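Local coordinates for OmpA family protein (Escherichia coli, PDB 5M38) that probably binds peptidoglycan, as the OmpA-like domain of TagL, a component of the type VI secretion system of enteroaggregative E. coli, at residues A[10-15]-A[66-71]. Residues are numbered along the deposited sequence; the frame is centred on the assembly and turned at random.
Sequences ALFDAG and EAVRDW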
ATOM      1  N   ALA A  10      -2.458   8.700  -2.994  1.00 74.94           N
ATOM      2  CA  ALA A  10      -3.588   9.409  -3.618  1.00 72.67           C
ATOM      3  C   ALA A  10      -4.752   8.419  -3.293  1.00 72.10           C
ATOM      4  O   ALA A  10      -5.637   8.120  -4.106  1.00 70.29           O
ATOM      5  CB  ALA A  10      -3.376   9.445  -5.110  1.00 73.69           C
ATOM      6  N   LEU A  11      -4.611   7.807  -2.097  1.00 65.03           N
ATOM      7  CA  LEU A  11      -5.498   6.867  -1.455  1.00 62.13           C
ATOM      8  C   LEU A  11      -5.837   7.490  -0.121  1.00 61.14           C
ATOM      9  O   LEU A  11      -6.873   7.183   0.446  1.00 59.80           O
ATOM     10  CB  LEU A  11      -4.770   5.538  -1.180  1.00 61.32           C
ATOM     11  CG  LEU A  11      -4.283   4.678  -2.326  1.00 64.97           C
ATOM     12  CD1 LEU A  11      -3.329   3.610  -1.786  1.00 64.76           C
ATOM     13  CD2 LEU A  11      -5.453   4.021  -3.061  1.00 65.57           C
ATOM     14  N   PHE A  12      -4.947   8.362   0.380  1.00 56.58           N
ATOM     15  CA  PHE A  12      -5.044   8.992   1.697  1.00 55.31           C
ATOM     16  C   PHE A  12      -4.729  10.456   1.609  1.00 62.35           C
ATOM     17  O   PHE A  12      -4.013  10.877   0.699  1.00 63.22           O
ATOM     18  CB  PHE A  12      -3.996   8.358   2.651  1.00 54.82           C
ATOM     19  CG  PHE A  12      -3.973   6.851   2.675  1.00 54.27           C
ATOM     20  CD1 PHE A  12      -3.070   6.139   1.890  1.00 56.89           C
ATOM     21  CD2 PHE A  12      -4.867   6.137   3.468  1.00 55.20           C
ATOM     22  CE1 PHE A  12      -3.060   4.732   1.905  1.00 57.44           C
ATOM     23  CE2 PHE A  12      -4.851   4.732   3.483  1.00 57.79           C
ATOM     24  CZ  PHE A  12      -3.956   4.042   2.697  1.00 55.80           C
ATOM     25  N   ASP A  13      -5.219  11.235   2.576  1.00 59.66           N
ATOM     26  CA  ASP A  13      -4.872  12.651   2.682  1.00 60.45           C
ATOM     27  C   ASP A  13      -3.620  12.708   3.589  1.00 65.00           C
ATOM     28  O   ASP A  13      -3.423  11.795   4.394  1.00 65.00           O
ATOM     29  CB  ASP A  13      -6.032  13.474   3.288  1.00 63.01           C
ATOM     30  CG  ASP A  13      -7.259  13.648   2.401  1.00 76.17           C
ATOM     31  OD1 ASP A  13      -7.133  14.281   1.310  1.00 74.41           O
ATOM     32  OD2 ASP A  13      -8.363  13.264   2.841  1.00 88.64           O
ATOM     33  N   ALA A  14      -2.774  13.756   3.462  1.00 61.89           N
ATOM     34  CA  ALA A  14      -1.531  13.935   4.238  1.00 61.66           C
ATOM     35  C   ALA A  14      -1.668  13.547   5.702  1.00 66.62           C
ATOM     36  O   ALA A  14      -2.542  14.066   6.397  1.00 67.05           O
ATOM     37  CB  ALA A  14      -1.045  15.368   4.125  1.00 62.89           C
ATOM     38  N   GLY A  15      -0.848  12.591   6.127  1.00 63.85           N
ATOM     39  CA  GLY A  15      -0.829  12.082   7.502  1.00 63.58           C
ATOM     40  C   GLY A  15      -1.936  11.117   7.902  1.00 67.70           C
ATOM     41  O   GLY A  15      -1.907  10.571   9.005  1.00 66.43           O
ATOM     42  N   GLU A  66      -2.748  -1.810   6.170  1.00 53.67           N
ATOM     43  CA  GLU A  66      -3.911  -2.412   6.827  1.00 53.97           C
ATOM     44  C   GLU A  66      -5.202  -1.869   6.207  1.00 58.80           C
ATOM     45  O   GLU A  66      -6.102  -2.662   5.947  1.00 60.90           O
ATOM     46  CB  GLU A  66      -3.888  -2.158   8.345  1.00 55.96           C
ATOM     47  CG  GLU A  66      -2.848  -2.973   9.089  1.00 64.92           C
ATOM     48  CD  GLU A  66      -2.702  -2.725  10.582  1.00 89.61           C
ATOM     49  OE1 GLU A  66      -3.042  -1.617  11.059  1.00 84.00           O
ATOM     50  OE2 GLU A  66      -2.211  -3.646  11.274  1.00 87.28           O
ATOM     51  N   ALA A  67      -5.273  -0.538   5.917  1.00 53.53           N
ATOM     52  CA  ALA A  67      -6.416   0.143   5.280  1.00 52.89           C
ATOM     53  C   ALA A  67      -6.714  -0.442   3.908  1.00 60.98           C
ATOM     54  O   ALA A  67      -7.888  -0.667   3.599  1.00 63.63           O
ATOM     55  CB  ALA A  67      -6.161   1.633   5.162  1.00 52.93           C
ATOM     56  N   VAL A  68      -5.660  -0.725   3.099  1.00 56.88           N
ATOM     57  CA  VAL A  68      -5.791  -1.331   1.766  1.00 55.89           C
ATOM     58  C   VAL A  68      -6.284  -2.782   1.887  1.00 61.39           C
ATOM     59  O   VAL A  68      -7.207  -3.161   1.155  1.00 63.73           O
ATOM     60  CB  VAL A  68      -4.515  -1.163   0.904  1.00 58.38           C
ATOM     61  CG1 VAL A  68      -4.598  -1.975  -0.395  1.00 58.46           C
ATOM     62  CG2 VAL A  68      -4.261   0.316   0.599  1.00 57.45           C
ATOM     63  N   ARG A  69      -5.724  -3.570   2.833  1.00 56.35           N
ATOM     64  CA  ARG A  69      -6.147  -4.956   3.070  1.00 55.81           C
ATOM     65  C   ARG A  69      -7.620  -4.998   3.456  1.00 60.22           C
ATOM     66  O   ARG A  69      -8.353  -5.821   2.907  1.00 60.02           O
ATOM     67  CB  ARG A  69      -5.309  -5.642   4.164  1.00 56.67           C
ATOM     68  CG  ARG A  69      -5.982  -6.928   4.674  1.00 65.85           C
ATOM     69  CD  ARG A  69      -5.317  -7.635   5.815  1.00 85.45           C
ATOM     70  NE  ARG A  69      -5.027  -6.781   6.974  1.00 89.74           N
ATOM     71  CZ  ARG A  69      -5.946  -6.370   7.828  1.00 93.96           C
ATOM     72  NH1 ARG A  69      -7.214  -6.692   7.647  1.00 88.55           N
ATOM     73  NH2 ARG A  69      -5.611  -5.602   8.852  1.00 74.24           N
ATOM     74  N   ASP A  70      -8.047  -4.126   4.417  1.00 57.04           N
ATOM     75  CA  ASP A  70      -9.428  -4.035   4.900  1.00 57.58           C
ATOM     76  C   ASP A  70     -10.402  -3.831   3.756  1.00 64.26           C
ATOM     77  O   ASP A  70     -11.424  -4.510   3.713  1.00 65.44           O
ATOM     78  CB  ASP A  70      -9.587  -2.913   5.934  1.00 59.50           C
ATOM     79  CG  ASP A  70      -8.862  -3.123   7.247  1.00 69.23           C
ATOM     80  OD1 ASP A  70      -8.370  -4.243   7.487  1.00 69.98           O
ATOM     81  OD2 ASP A  70      -8.788  -2.168   8.040  1.00 73.74           O
ATOM     82  N   TRP A  71     -10.068  -2.936   2.806  1.00 61.22           N
ATOM     83  CA  TRP A  71     -10.870  -2.655   1.627  1.00 61.22           C
ATOM     84  C   TRP A  71     -10.945  -3.901   0.767  1.00 65.99           C
ATOM     85  O   TRP A  71     -12.039  -4.268   0.349  1.00 67.64           O
ATOM     86  CB  TRP A  71     -10.282  -1.494   0.817  1.00 59.44           C
ATOM     87  CG  TRP A  71     -11.215  -0.973  -0.236  1.00 60.50           C
ATOM     88  CD1 TRP A  71     -12.100   0.053  -0.102  1.00 63.62           C
ATOM     89  CD2 TRP A  71     -11.396  -1.489  -1.568  1.00 60.41           C
ATOM     90  NE1 TRP A  71     -12.796   0.237  -1.271  1.00 63.67           N
ATOM     91  CE2 TRP A  71     -12.381  -0.690  -2.193  1.00 65.15           C
ATOM     92  CE3 TRP A  71     -10.812  -2.538  -2.302  1.00 61.25           C
ATOM     93  CZ2 TRP A  71     -12.777  -0.889  -3.524  1.00 64.70           C
ATOM     94  CZ3 TRP A  71     -11.203  -2.727  -3.623  1.00 63.32           C
ATOM     95  CH2 TRP A  71     -12.178  -1.915  -4.218  1.00 64.50           C
TER
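Leu-11 and Val-68 bring the irregular loop 10-15 nearest to the helical segment 66-71, yet their CA atoms stay 8.8 Å apart, so side chains alone bridge the gap. Phe-12 makes the closest approach. Its CG lies anti to its own carbonyl carbon (chi1 -49°), a torsion that sends the ring out to the helix, where the rim atom CE2 comes within 3.8 Å of Ala-67 CB. That methyl meets the ring edge-on, close to the plane of the ring, and a side chain as short as alanine's leaves room for an aromatic ring to arrive end-on. The neighbouring ring atom CZ lies 4.3 Å from Val-68 CG2, which approaches obliquely. The same CG2 methyl meets Leu-11 CD1 at 4.2 Å, with the two side chains crossing at about a right angle; this one methyl of a short, apolar valine thus serves both loop residues. The contact is wholly apolar, and suits its largely buried place in this OmpA-like domain. Leu-19 packs on Phe-12, and Leu-11 also touches Leu-27 of helix 24-36. Val-68 rests on Val-109 and Ile-111, so the loop after strand 4-8 is packed against both helices, and helix 54-74 in turn against strand 108-112.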